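Local atomic coordinates of prolyl oligopeptidase (Novosphingobium capsulatum, PDB entry 1YR2), a protein that probably hydrolyses oligopeptides on the carboxyl side of proline, and more slowly of alanine, as a serine peptidase of the prolyl oligopeptidase family. Residues A[606-611]-A[622-627]; A[540-545]-A[629-634]; A[122-127]-A[131-136]; A[150-155]-A[163-168]. One frame throughout, in Å; residues are numbered along the deposited sequence. Where two conformers were deposited one is given.

Interaction 1 of 4, residues A[606-611]-A[622-627]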
# COMPACT_ATOMS: atom_id res chain seq x y z
N ARG A 606 -8.33 -14.77 -24.23
CA ARG A 606 -9.59 -15.17 -23.62
C ARG A 606 -9.84 -14.56 -22.23
O ARG A 606 -10.77 -14.97 -21.53
CB ARG A 606 -9.65 -16.70 -23.55
CG ARG A 606 -9.80 -17.36 -24.90
CD ARG A 606 -9.76 -18.87 -24.85
NE ARG A 606 -10.87 -19.43 -24.05
CZ ARG A 606 -12.12 -19.48 -24.44
NH1 ARG A 606 -12.51 -19.00 -25.61
NH2 ARG A 606 -13.03 -20.01 -23.66
N PHE A 607 -9.05 -13.59 -21.82
CA PHE A 607 -9.12 -13.06 -20.43
C PHE A 607 -10.48 -12.43 -20.13
O PHE A 607 -10.99 -12.54 -19.00
CB PHE A 607 -8.01 -12.04 -20.17
CG PHE A 607 -8.22 -10.74 -20.88
CD1 PHE A 607 -9.00 -9.76 -20.33
CD2 PHE A 607 -7.62 -10.49 -22.10
CE1 PHE A 607 -9.22 -8.58 -20.97
CE2 PHE A 607 -7.84 -9.31 -22.74
CZ PHE A 607 -8.67 -8.36 -22.18
N ASP A 608 -11.09 -11.87 -21.14
CA ASP A 608 -12.39 -11.23 -20.99
C ASP A 608 -13.60 -12.17 -21.02
O ASP A 608 -14.74 -11.70 -20.92
CB ASP A 608 -12.54 -10.11 -21.99
CG ASP A 608 -12.74 -10.60 -23.41
OD1 ASP A 608 -12.24 -11.70 -23.79
OD2 ASP A 608 -13.33 -9.89 -24.23
N GLN A 609 -13.37 -13.47 -21.13
CA GLN A 609 -14.43 -14.48 -21.11
C GLN A 609 -14.75 -14.91 -19.70
O GLN A 609 -15.65 -15.72 -19.52
CB GLN A 609 -14.01 -15.75 -21.87
CG GLN A 609 -13.39 -15.52 -23.25
CD GLN A 609 -14.38 -15.54 -24.38
OE1 GLN A 609 -15.57 -15.68 -24.17
NE2 GLN A 609 -13.88 -15.41 -25.61
N PHE A 610 -14.00 -14.45 -18.71
CA PHE A 610 -14.18 -14.97 -17.36
C PHE A 610 -14.57 -13.91 -16.36
O PHE A 610 -14.40 -12.69 -16.60
CB PHE A 610 -12.94 -15.73 -16.89
CG PHE A 610 -12.47 -16.75 -17.87
CD1 PHE A 610 -13.10 -18.00 -17.95
CD2 PHE A 610 -11.42 -16.47 -18.72
CE1 PHE A 610 -12.67 -18.92 -18.87
CE2 PHE A 610 -10.98 -17.42 -19.63
CZ PHE A 610 -11.61 -18.64 -19.70
N THR A 611 -15.18 -14.39 -15.27
CA THR A 611 -15.63 -13.55 -14.16
C THR A 611 -15.59 -12.06 -14.55
O THR A 611 -16.37 -11.60 -15.37
CB THR A 611 -14.72 -13.84 -12.91
OG1 THR A 611 -13.32 -13.58 -13.18
CG2 THR A 611 -14.80 -15.35 -12.52
N TYR A 622 -9.21 -5.04 -26.64
CA TYR A 622 -10.41 -5.84 -26.90
C TYR A 622 -10.12 -6.98 -27.86
O TYR A 622 -9.79 -6.72 -29.03
CB TYR A 622 -11.48 -4.96 -27.53
CG TYR A 622 -11.95 -3.86 -26.63
CD1 TYR A 622 -11.25 -2.68 -26.53
CD2 TYR A 622 -13.05 -4.03 -25.82
CE1 TYR A 622 -11.65 -1.67 -25.67
CE2 TYR A 622 -13.47 -3.04 -24.97
CZ TYR A 622 -12.78 -1.85 -24.90
OH TYR A 622 -13.15 -0.84 -24.01
N PRO A 623 -10.15 -8.23 -27.39
CA PRO A 623 -9.88 -9.38 -28.27
C PRO A 623 -10.75 -9.53 -29.51
O PRO A 623 -10.30 -10.19 -30.48
CB PRO A 623 -10.06 -10.57 -27.38
CG PRO A 623 -9.79 -10.06 -26.02
CD PRO A 623 -10.29 -8.66 -25.99
N GLU A 624 -11.97 -9.01 -29.45
CA GLU A 624 -12.91 -9.03 -30.58
C GLU A 624 -12.55 -8.02 -31.67
O GLU A 624 -13.10 -8.07 -32.78
CB GLU A 624 -14.36 -8.78 -30.09
CG GLU A 624 -14.71 -7.35 -29.65
CD GLU A 624 -14.56 -7.12 -28.13
OE1 GLU A 624 -13.85 -7.90 -27.42
OE2 GLU A 624 -15.15 -6.12 -27.66
N LYS A 625 -11.64 -7.11 -31.36
CA LYS A 625 -11.14 -6.12 -32.31
C LYS A 625 -9.82 -6.57 -32.97
O LYS A 625 -8.85 -6.88 -32.27
CB LYS A 625 -11.04 -4.77 -31.60
CG LYS A 625 -10.32 -3.75 -32.40
CD LYS A 625 -10.55 -2.32 -31.93
CE LYS A 625 -10.02 -1.36 -33.04
NZ LYS A 625 -9.84 0.00 -32.51
N GLU A 626 -9.78 -6.62 -34.31
CA GLU A 626 -8.64 -7.22 -34.99
C GLU A 626 -7.30 -6.70 -34.55
O GLU A 626 -6.43 -7.47 -34.16
CB GLU A 626 -8.73 -7.07 -36.52
CG GLU A 626 -7.54 -7.70 -37.25
CD GLU A 626 -7.78 -7.83 -38.76
OE1 GLU A 626 -8.11 -6.84 -39.40
OE2 GLU A 626 -7.63 -8.93 -39.30
N ALA A 627 -7.11 -5.40 -34.65
CA ALA A 627 -5.85 -4.77 -34.30
C ALA A 627 -5.44 -5.04 -32.83
O ALA A 627 -4.25 -5.31 -32.55
CB ALA A 627 -5.94 -3.31 -34.53
O HOH W 1 -14.07 -10.34 -26.55

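Interaction 2 of 4, residues A[540-545]-A[629-634]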
# COMPACT_ATOMS: atom_id res chain seq x y z
N ARG A 540 0.37 0.50 -21.67
CA ARG A 540 -0.86 -0.20 -21.86
C ARG A 540 -1.35 -0.22 -23.30
O ARG A 540 -0.83 0.47 -24.16
CB ARG A 540 -1.93 0.36 -20.95
CG ARG A 540 -2.46 1.74 -21.31
CD ARG A 540 -3.63 2.05 -20.46
NE ARG A 540 -4.07 3.43 -20.45
CZ ARG A 540 -5.20 3.81 -19.88
NH1 ARG A 540 -6.04 2.92 -19.33
NH2 ARG A 540 -5.52 5.09 -19.86
N ARG A 541 -2.35 -1.05 -23.56
CA ARG A 541 -2.94 -1.17 -24.89
C ARG A 541 -1.85 -1.55 -25.94
O ARG A 541 -1.18 -2.57 -25.79
CB ARG A 541 -3.75 0.13 -25.21
CG ARG A 541 -5.03 0.31 -24.34
CD ARG A 541 -5.29 1.75 -23.87
NE ARG A 541 -6.59 1.83 -23.18
CZ ARG A 541 -7.15 2.94 -22.75
NH1 ARG A 541 -6.58 4.11 -23.00
NH2 ARG A 541 -8.31 2.89 -22.10
N ASP A 542 -1.66 -0.76 -27.00
CA ASP A 542 -0.67 -1.10 -28.04
C ASP A 542 0.75 -1.02 -27.53
O ASP A 542 1.64 -1.52 -28.20
CB ASP A 542 -0.75 -0.13 -29.26
CG ASP A 542 -2.02 -0.29 -30.08
OD1 ASP A 542 -2.84 -1.18 -29.78
OD2 ASP A 542 -2.29 0.45 -31.08
N LYS A 543 0.97 -0.28 -26.44
CA LYS A 543 2.29 -0.10 -25.83
C LYS A 543 2.55 -1.02 -24.66
O LYS A 543 3.52 -0.82 -23.93
CB LYS A 543 2.48 1.36 -25.38
CG LYS A 543 2.21 2.34 -26.51
CD LYS A 543 2.55 3.75 -26.15
CE LYS A 543 2.62 4.63 -27.42
NZ LYS A 543 2.74 5.97 -26.87
N LYS A 544 1.72 -2.05 -24.47
CA LYS A 544 1.97 -3.00 -23.39
C LYS A 544 3.37 -3.62 -23.49
O LYS A 544 3.98 -3.89 -22.46
CB LYS A 544 0.92 -4.12 -23.40
CG LYS A 544 1.02 -5.10 -22.23
CD LYS A 544 0.76 -4.41 -20.86
CE LYS A 544 0.79 -5.38 -19.68
NZ LYS A 544 0.60 -4.78 -18.33
N GLN A 545 3.89 -3.86 -24.69
CA GLN A 545 5.22 -4.44 -24.85
C GLN A 545 6.30 -3.58 -24.21
O GLN A 545 7.34 -4.09 -23.83
CB GLN A 545 5.55 -4.69 -26.34
CG GLN A 545 6.92 -5.27 -26.62
CD GLN A 545 7.15 -6.64 -26.02
OE1 GLN A 545 6.27 -7.49 -26.02
NE2 GLN A 545 8.35 -6.85 -25.47
N TRP A 629 -6.41 -7.61 -31.00
CA TRP A 629 -6.13 -9.04 -30.99
C TRP A 629 -4.68 -9.32 -31.44
O TRP A 629 -3.99 -10.14 -30.82
CB TRP A 629 -7.16 -9.81 -31.83
CG TRP A 629 -6.98 -11.31 -31.75
CD1 TRP A 629 -7.66 -12.17 -30.95
CD2 TRP A 629 -6.08 -12.11 -32.51
NE1 TRP A 629 -7.23 -13.45 -31.15
CE2 TRP A 629 -6.26 -13.45 -32.11
CE3 TRP A 629 -5.14 -11.83 -33.50
CZ2 TRP A 629 -5.52 -14.50 -32.66
CZ3 TRP A 629 -4.38 -12.89 -34.04
CH2 TRP A 629 -4.58 -14.21 -33.60
N ARG A 630 -4.20 -8.64 -32.48
CA ARG A 630 -2.86 -8.90 -32.99
C ARG A 630 -1.81 -8.46 -31.98
O ARG A 630 -0.79 -9.14 -31.82
CB ARG A 630 -2.61 -8.20 -34.32
CG ARG A 630 -3.36 -8.81 -35.48
CD ARG A 630 -2.88 -8.26 -36.83
NE ARG A 630 -3.86 -8.54 -37.86
CZ ARG A 630 -4.10 -9.74 -38.40
NH1 ARG A 630 -3.43 -10.82 -38.05
NH2 ARG A 630 -5.04 -9.84 -39.32
N VAL A 631 -2.07 -7.35 -31.31
CA VAL A 631 -1.17 -6.88 -30.25
C VAL A 631 -1.13 -7.94 -29.13
O VAL A 631 -0.03 -8.31 -28.66
CB VAL A 631 -1.66 -5.53 -29.70
CG1 VAL A 631 -1.08 -5.20 -28.30
CG2 VAL A 631 -1.36 -4.46 -30.67
N LEU A 632 -2.29 -8.47 -28.73
CA LEU A 632 -2.37 -9.44 -27.63
C LEU A 632 -1.69 -10.77 -28.00
O LEU A 632 -1.02 -11.39 -27.17
CB LEU A 632 -3.83 -9.73 -27.19
CG LEU A 632 -4.56 -8.58 -26.47
CD1 LEU A 632 -6.05 -8.75 -26.57
CD2 LEU A 632 -4.12 -8.52 -25.06
N ARG A 633 -1.89 -11.19 -29.25
CA ARG A 633 -1.35 -12.47 -29.73
C ARG A 633 0.18 -12.46 -29.69
O ARG A 633 0.79 -13.47 -29.49
CB ARG A 633 -1.88 -12.77 -31.16
CG ARG A 633 -1.30 -13.98 -31.82
CD ARG A 633 -1.57 -15.20 -31.07
NE ARG A 633 -1.01 -16.41 -31.68
CZ ARG A 633 0.19 -16.90 -31.39
NH1 ARG A 633 1.02 -16.25 -30.58
NH2 ARG A 633 0.61 -18.05 -31.95
N ARG A 634 0.79 -11.31 -29.85
CA ARG A 634 2.25 -11.22 -29.84
C ARG A 634 2.87 -11.51 -28.48
O ARG A 634 4.02 -11.88 -28.43
CB ARG A 634 2.72 -9.82 -30.30
CG ARG A 634 2.55 -9.61 -31.77
CD ARG A 634 2.58 -8.13 -32.21
NE ARG A 634 2.16 -8.01 -33.62
CZ ARG A 634 1.43 -7.03 -34.15
NH1 ARG A 634 0.98 -5.99 -33.43
NH2 ARG A 634 1.10 -7.10 -35.43

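Interaction 3 of 4, residues A[122-127]-A[131-136]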
# COMPACT_ATOMS: atom_id res chain seq x y z
N PHE A 122 -1.28 10.52 23.67
CA PHE A 122 -2.18 9.40 23.33
C PHE A 122 -1.67 8.71 22.07
O PHE A 122 -1.28 9.38 21.10
CB PHE A 122 -3.63 9.88 23.06
CG PHE A 122 -4.24 10.71 24.16
CD1 PHE A 122 -3.93 12.04 24.30
CD2 PHE A 122 -5.14 10.14 25.04
CE1 PHE A 122 -4.49 12.81 25.31
CE2 PHE A 122 -5.73 10.90 26.02
CZ PHE A 122 -5.41 12.20 26.20
N TYR A 123 -1.62 7.38 22.10
CA TYR A 123 -1.15 6.62 20.95
C TYR A 123 -1.64 5.20 21.01
O TYR A 123 -1.77 4.62 22.07
CB TYR A 123 0.40 6.68 20.84
CG TYR A 123 1.09 6.20 22.10
CD1 TYR A 123 1.17 7.01 23.20
CD2 TYR A 123 1.60 4.91 22.19
CE1 TYR A 123 1.79 6.61 24.36
CE2 TYR A 123 2.21 4.48 23.35
CZ TYR A 123 2.27 5.33 24.45
OH TYR A 123 2.85 4.92 25.62
N SER A 124 -1.94 4.63 19.86
CA SER A 124 -2.25 3.22 19.76
C SER A 124 -0.95 2.37 19.93
O SER A 124 0.14 2.85 19.60
CB SER A 124 -2.99 2.95 18.45
OG SER A 124 -2.12 2.94 17.35
N TRP A 125 -1.11 1.14 20.43
CA TRP A 125 -0.05 0.18 20.55
C TRP A 125 -0.62 -1.21 20.41
O TRP A 125 -1.64 -1.51 20.99
CB TRP A 125 0.68 0.28 21.87
CG TRP A 125 1.79 -0.66 22.01
CD1 TRP A 125 3.02 -0.53 21.50
CD2 TRP A 125 1.79 -1.89 22.74
NE1 TRP A 125 3.80 -1.61 21.82
CE2 TRP A 125 3.08 -2.45 22.61
CE3 TRP A 125 0.84 -2.58 23.52
CZ2 TRP A 125 3.44 -3.65 23.23
CZ3 TRP A 125 1.19 -3.75 24.11
CH2 TRP A 125 2.48 -4.28 23.97
N ASN A 126 0.05 -2.02 19.62
CA ASN A 126 -0.19 -3.45 19.52
C ASN A 126 1.08 -4.21 19.86
O ASN A 126 2.11 -3.89 19.39
CB ASN A 126 -0.62 -3.79 18.09
CG ASN A 126 -1.38 -5.13 18.01
OD1 ASN A 126 -0.85 -6.17 18.43
ND2 ASN A 126 -2.62 -5.10 17.45
N SER A 127 0.97 -5.26 20.66
CA SER A 127 2.13 -6.12 20.97
C SER A 127 2.62 -6.92 19.76
O SER A 127 3.75 -7.44 19.76
CB SER A 127 1.73 -7.10 22.06
OG SER A 127 0.61 -7.85 21.59
N ASN A 131 -5.68 -8.68 18.33
CA ASN A 131 -6.58 -8.49 17.19
C ASN A 131 -6.79 -7.01 16.92
O ASN A 131 -6.81 -6.61 15.78
CB ASN A 131 -7.91 -9.18 17.45
CG ASN A 131 -8.86 -9.10 16.27
OD1 ASN A 131 -9.99 -8.60 16.40
ND2 ASN A 131 -8.43 -9.57 15.11
N GLN A 132 -6.91 -6.20 17.98
CA GLN A 132 -7.03 -4.75 17.86
C GLN A 132 -5.97 -4.08 18.73
O GLN A 132 -5.65 -4.56 19.78
CB GLN A 132 -8.41 -4.23 18.30
CG GLN A 132 -9.64 -4.74 17.50
CD GLN A 132 -10.94 -4.21 18.10
OE1 GLN A 132 -11.21 -3.02 18.01
NE2 GLN A 132 -11.72 -5.08 18.75
N SER A 133 -5.47 -2.94 18.28
CA SER A 133 -4.57 -2.16 19.11
C SER A 133 -5.29 -1.61 20.34
O SER A 133 -6.49 -1.34 20.30
CB SER A 133 -4.04 -0.99 18.33
OG SER A 133 -3.08 -1.40 17.42
N GLN A 134 -4.55 -1.45 21.43
CA GLN A 134 -5.01 -0.69 22.58
C GLN A 134 -4.73 0.79 22.33
O GLN A 134 -3.92 1.10 21.50
CB GLN A 134 -4.21 -1.09 23.80
CG GLN A 134 -4.31 -2.59 24.18
CD GLN A 134 -3.38 -3.00 25.32
OE1 GLN A 134 -2.28 -2.49 25.41
NE2 GLN A 134 -3.81 -3.94 26.17
N LEU A 135 -5.44 1.64 23.08
CA LEU A 135 -5.14 3.07 23.17
C LEU A 135 -4.47 3.27 24.52
O LEU A 135 -5.08 3.02 25.59
CB LEU A 135 -6.41 3.91 23.08
CG LEU A 135 -6.11 5.43 23.06
CD1 LEU A 135 -5.19 5.79 21.96
CD2 LEU A 135 -7.45 6.18 23.02
N LEU A 136 -3.24 3.72 24.44
CA LEU A 136 -2.43 4.11 25.59
C LEU A 136 -2.31 5.60 25.76
O LEU A 136 -2.44 6.42 24.82
CB LEU A 136 -1.00 3.55 25.45
CG LEU A 136 -0.89 2.06 25.20
CD1 LEU A 136 0.52 1.66 25.42
CD2 LEU A 136 -1.83 1.28 26.06
O HOH W 2 -0.67 0.57 16.89

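Interaction 4 of 4, residues A[150-155]-A[163-168]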
# COMPACT_ATOMS: atom_id res chain seq x y z
N VAL A 150 -3.09 1.74 29.78
CA VAL A 150 -4.16 1.37 28.89
C VAL A 150 -5.40 2.19 29.19
O VAL A 150 -6.00 2.10 30.25
CB VAL A 150 -4.49 -0.11 29.00
CG1 VAL A 150 -5.70 -0.47 28.13
CG2 VAL A 150 -3.23 -0.93 28.65
N LEU A 151 -5.77 3.01 28.23
CA LEU A 151 -6.95 3.84 28.28
C LEU A 151 -8.15 3.14 27.66
O LEU A 151 -9.21 3.16 28.27
CB LEU A 151 -6.67 5.18 27.57
CG LEU A 151 -7.78 6.22 27.69
CD1 LEU A 151 -8.16 6.55 29.17
CD2 LEU A 151 -7.36 7.49 26.96
N LEU A 152 -8.00 2.55 26.47
CA LEU A 152 -8.99 1.61 25.94
C LEU A 152 -8.35 0.31 25.52
O LEU A 152 -7.27 0.31 24.93
CB LEU A 152 -9.73 2.20 24.73
CG LEU A 152 -10.39 3.58 24.86
CD1 LEU A 152 -10.75 4.10 23.47
CD2 LEU A 152 -11.58 3.45 25.75
N ASP A 153 -8.99 -0.82 25.84
CA ASP A 153 -8.59 -2.10 25.31
C ASP A 153 -9.76 -2.79 24.62
O ASP A 153 -10.51 -3.54 25.23
CB ASP A 153 -8.02 -3.00 26.37
CG ASP A 153 -7.35 -4.23 25.77
OD1 ASP A 153 -7.61 -4.53 24.57
OD2 ASP A 153 -6.51 -4.91 26.38
N PRO A 154 -9.90 -2.57 23.33
CA PRO A 154 -11.05 -3.09 22.59
C PRO A 154 -11.14 -4.61 22.57
O PRO A 154 -12.25 -5.14 22.43
CB PRO A 154 -10.86 -2.52 21.20
CG PRO A 154 -9.86 -1.45 21.34
CD PRO A 154 -8.99 -1.79 22.47
N ASN A 155 -10.02 -5.30 22.78
CA ASN A 155 -10.00 -6.75 22.85
C ASN A 155 -10.80 -7.30 24.05
O ASN A 155 -11.23 -8.43 24.01
CB ASN A 155 -8.54 -7.28 22.90
CG ASN A 155 -7.70 -6.75 21.78
OD1 ASN A 155 -7.89 -7.11 20.62
ND2 ASN A 155 -6.76 -5.85 22.10
N THR A 163 -17.00 -6.19 18.65
CA THR A 163 -17.09 -4.76 18.94
C THR A 163 -15.73 -4.16 18.71
O THR A 163 -14.77 -4.52 19.39
CB THR A 163 -17.50 -4.54 20.40
OG1 THR A 163 -18.69 -5.28 20.67
CG2 THR A 163 -17.89 -3.14 20.66
N ALA A 164 -15.66 -3.23 17.77
CA ALA A 164 -14.38 -2.71 17.32
C ALA A 164 -14.28 -1.23 17.67
O ALA A 164 -15.26 -0.52 17.64
CB ALA A 164 -14.24 -2.92 15.81
N LEU A 165 -13.09 -0.79 18.02
CA LEU A 165 -12.78 0.65 18.09
C LEU A 165 -12.46 1.12 16.72
O LEU A 165 -11.57 0.58 16.04
CB LEU A 165 -11.61 0.90 18.98
CG LEU A 165 -11.00 2.27 19.07
CD1 LEU A 165 -11.95 3.29 19.64
CD2 LEU A 165 -9.75 2.18 19.93
N ASP A 166 -13.21 2.12 16.28
CA ASP A 166 -13.07 2.70 14.96
C ASP A 166 -12.16 3.93 15.08
O ASP A 166 -10.96 3.90 14.64
CB ASP A 166 -14.47 3.07 14.39
CG ASP A 166 -14.39 3.77 13.03
OD1 ASP A 166 -13.25 3.98 12.50
OD2 ASP A 166 -15.39 4.21 12.41
N ALA A 167 -12.63 4.97 15.76
CA ALA A 167 -11.89 6.23 15.81
C ALA A 167 -11.82 6.77 17.21
O ALA A 167 -12.64 6.40 18.06
CB ALA A 167 -12.55 7.27 14.89
N TRP A 168 -10.85 7.67 17.49
CA TRP A 168 -10.76 8.30 18.81
C TRP A 168 -10.21 9.72 18.63
O TRP A 168 -9.54 9.96 17.67
CB TRP A 168 -9.89 7.51 19.79
CG TRP A 168 -8.52 7.21 19.34
CD1 TRP A 168 -8.12 6.12 18.67
CD2 TRP A 168 -7.34 8.02 19.52
NE1 TRP A 168 -6.77 6.18 18.41
CE2 TRP A 168 -6.27 7.34 18.91
CE3 TRP A 168 -7.08 9.22 20.14
CZ2 TRP A 168 -4.96 7.81 18.91
CZ3 TRP A 168 -5.76 9.71 20.15
CH2 TRP A 168 -4.72 9.00 19.53
O HOH W 3 -14.17 -6.86 20.79

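Interaction 1 of 4, residues A[606-611]-A[622-627]
Apolar packing joins Phe607 to Pro623: the ring atom CE2 of Phe607 lies 3.9 Å from CG of Pro623, and the two side chains cross at about a right angle. Phe607 holds its CG between its own backbone N and carbonyl carbon (chi1 71°), which swings the far rim of the ring across to the proline. The ring also touches Val617 and His665, and Tyr620 meets it edge to face. The same proline ring takes the carboxylate of Asp608 as well, the two side chains pointing toward each other from opposite directions; OD1 of Asp608 stands 3.7 Å from Pro623 CG, and OD2 is equally close to CD.

Both segments belong to the alpha/beta-hydrolase domain. Residues 606-611 sit in the loop after strand 594-598, with a short 3-10 turn at 607-609, while Tyr622 to Lys625 make a type I beta turn, closed by Lys625 N to Tyr622 O at 3.0 Å, and Lys625 sits at the N-cap position of helix 626-633.

The polar part is a pair of acids. OD2 of Asp608 and OE1 of Glu624 approach to 3.8 Å with their carboxylate planes only 9° apart, and no direct hydrogen bond links them. One water donates to both, at 2.5 Å to Asp608 OD2 and 2.6 Å to Glu624 OE1. Glu624 bends at chi2 (-94°) to bring its carboxylate back towards the aspartate. Arg614 forms salt bridges to both acids, through NH1 to Asp608 OD2 and NH2 to Glu624 OE2, which would be expected to offset the repulsion between them.

Interaction 2 of 4, residues A[540-545]-A[629-634]
Helix 626-633 of the alpha/beta-hydrolase domain lies here against the turn that leads into helix 544-560, and Val631 is the helix residue that makes the contact. Its two methyls divide the work. CG1 sits 3.6 Å from the backbone carbonyl oxygen of Arg541 and 4.1 Å from CA of Asp542, so it rests on the main chain of the turn. CG2 instead meets a side chain, 3.7 Å from OD1 of Asp542. The division follows from the valine torsion: at chi1 161° CG1 lies roughly anti to the backbone N, while CG2 is beside that N and anti to the carbonyl carbon.

Asp542 crosses the valine at about a right angle and reaches it with one carboxylate oxygen. Its CG stands beside its own backbone N (chi1 -69°), which carries the carboxylate over to the helix. No hydrogen bond or salt bridge links the two segments, so the join is van der Waals contact at the protein surface, small in area. CA of Asp542 and CA of Val631, 6.2 Å apart, are the closest CA pair across the two segments.

The turn is braced from within by Lys543 N to Arg540 O at 3.0 Å and Lys544 N to Arg541 O at 3.2 Å. Arg541 O therefore accepts a backbone hydrogen bond while the valine methyl leans on it. Beyond the contact, Lys544 runs inward to Gly496 O and Asn576 OD1. The contact thus joins helix 626-633 to the start of helix 544-560, within an alpha/beta hydrolase built round a mixed eight-stranded sheet.

Interaction 3 of 4, residues A[122-127]-A[131-136]
Trp125 O receives the backbone N-H of Gln134 at 2.9 Å, one of four main-chain bonds that zip this antiparallel hairpin, strands 120-126 and 134-139, inside a four-stranded blade of the beta-propeller. The return bond is Trp125 N to Gln134 O. Tyr123 and Leu136 form the next hydrogen-bonded pair, with Leu136 N to Tyr123 O at 2.9 Å; Ser124 and Leu135 between them are the non-hydrogen-bonded pair.

Tyr123, Trp125, Gln134 and Leu136 share one face. Leu136 CB lies over a face of the Tyr123 ring, 4.1 Å from its centroid and 21° off the normal, a CH-pi contact. CD1 of the same leucine packs at 3.8 Å on Trp125 CB. The indole of Trp125 stands anti to its backbone N (chi1 -178°) and runs alongside Gln134, whose OE1 comes in the ring plane to the edge at CE3, 3.6 Å away. Gln134 NE2 is held by Asp153, and Trp125 NE1 by Glu109.

Ser124 and Leu135 point to the other face; a water joins the hydroxyls of Ser124 and Ser133, 2.8 Å from Ser124 OG and 3.2 Å from Ser133 OG. Next to the connecting loop, Asn126 CB rests 3.5 Å from Ser133 OG.

Interaction 4 of 4, residues A[150-155]-A[163-168]
Where the outermost strand of one propeller blade hands over to the first strand of the next, Leu152 and Pro154 close on Leu165. The proline ring makes the tighter fit: its CG is 3.8 Å from Leu165 CB and 3.9 Å from CD2 of the same leucine. Leu152 meets Leu165 at about a right angle, methyl to methyl, CD1 of each being 4.1 Å apart. Leu165 runs its CG anti to the backbone N (chi1 172°), which lets CD2 reach both Pro154 and Leu152 while CD1 meets Leu152. Tyr179 of strand 176-183 packs against both leucines.

Strand 149-152 carries a classic beta bulge, Leu151 and Leu152 both facing Leu135; beyond it comes an Asx turn. There Asp153 OD1 takes two hydrogen bonds from Asn155. The backbone N approaches on the anti side, 3.1 Å away and out of the carboxylate plane, while OD1 offers its syn lone pair to ND2, at 2.9 Å.

No direct hydrogen bond crosses between the segments. A water donates to both Pro154 O, at 3.1 Å, and Thr163 O, at 2.8 Å, while Gln132 of the preceding hairpin bonds to Thr163 O and Leu165 N.

From the N terminus, interaction 3 comes first, closing a beta hairpin within one propeller blade. Interaction 4 follows in series, joining the last strand of that blade to the first strand of the next; the two touch, with Leu135 O about 2.7 Å from Leu151 N, since strands 134-139 and 149-152 are neighbours in one sheet. Far along the chain, in the hydrolase domain, interaction 2 closes a long loop from 540-545 to 629-634, and interaction 1 is nested inside it. Both use helix 626-633, and Pro623 CG packs on Leu632 CD1 at 4.0 Å. The propeller and hydrolase pairs stand on opposite sides of the chain's centre, their centres about 48-50 Å apart.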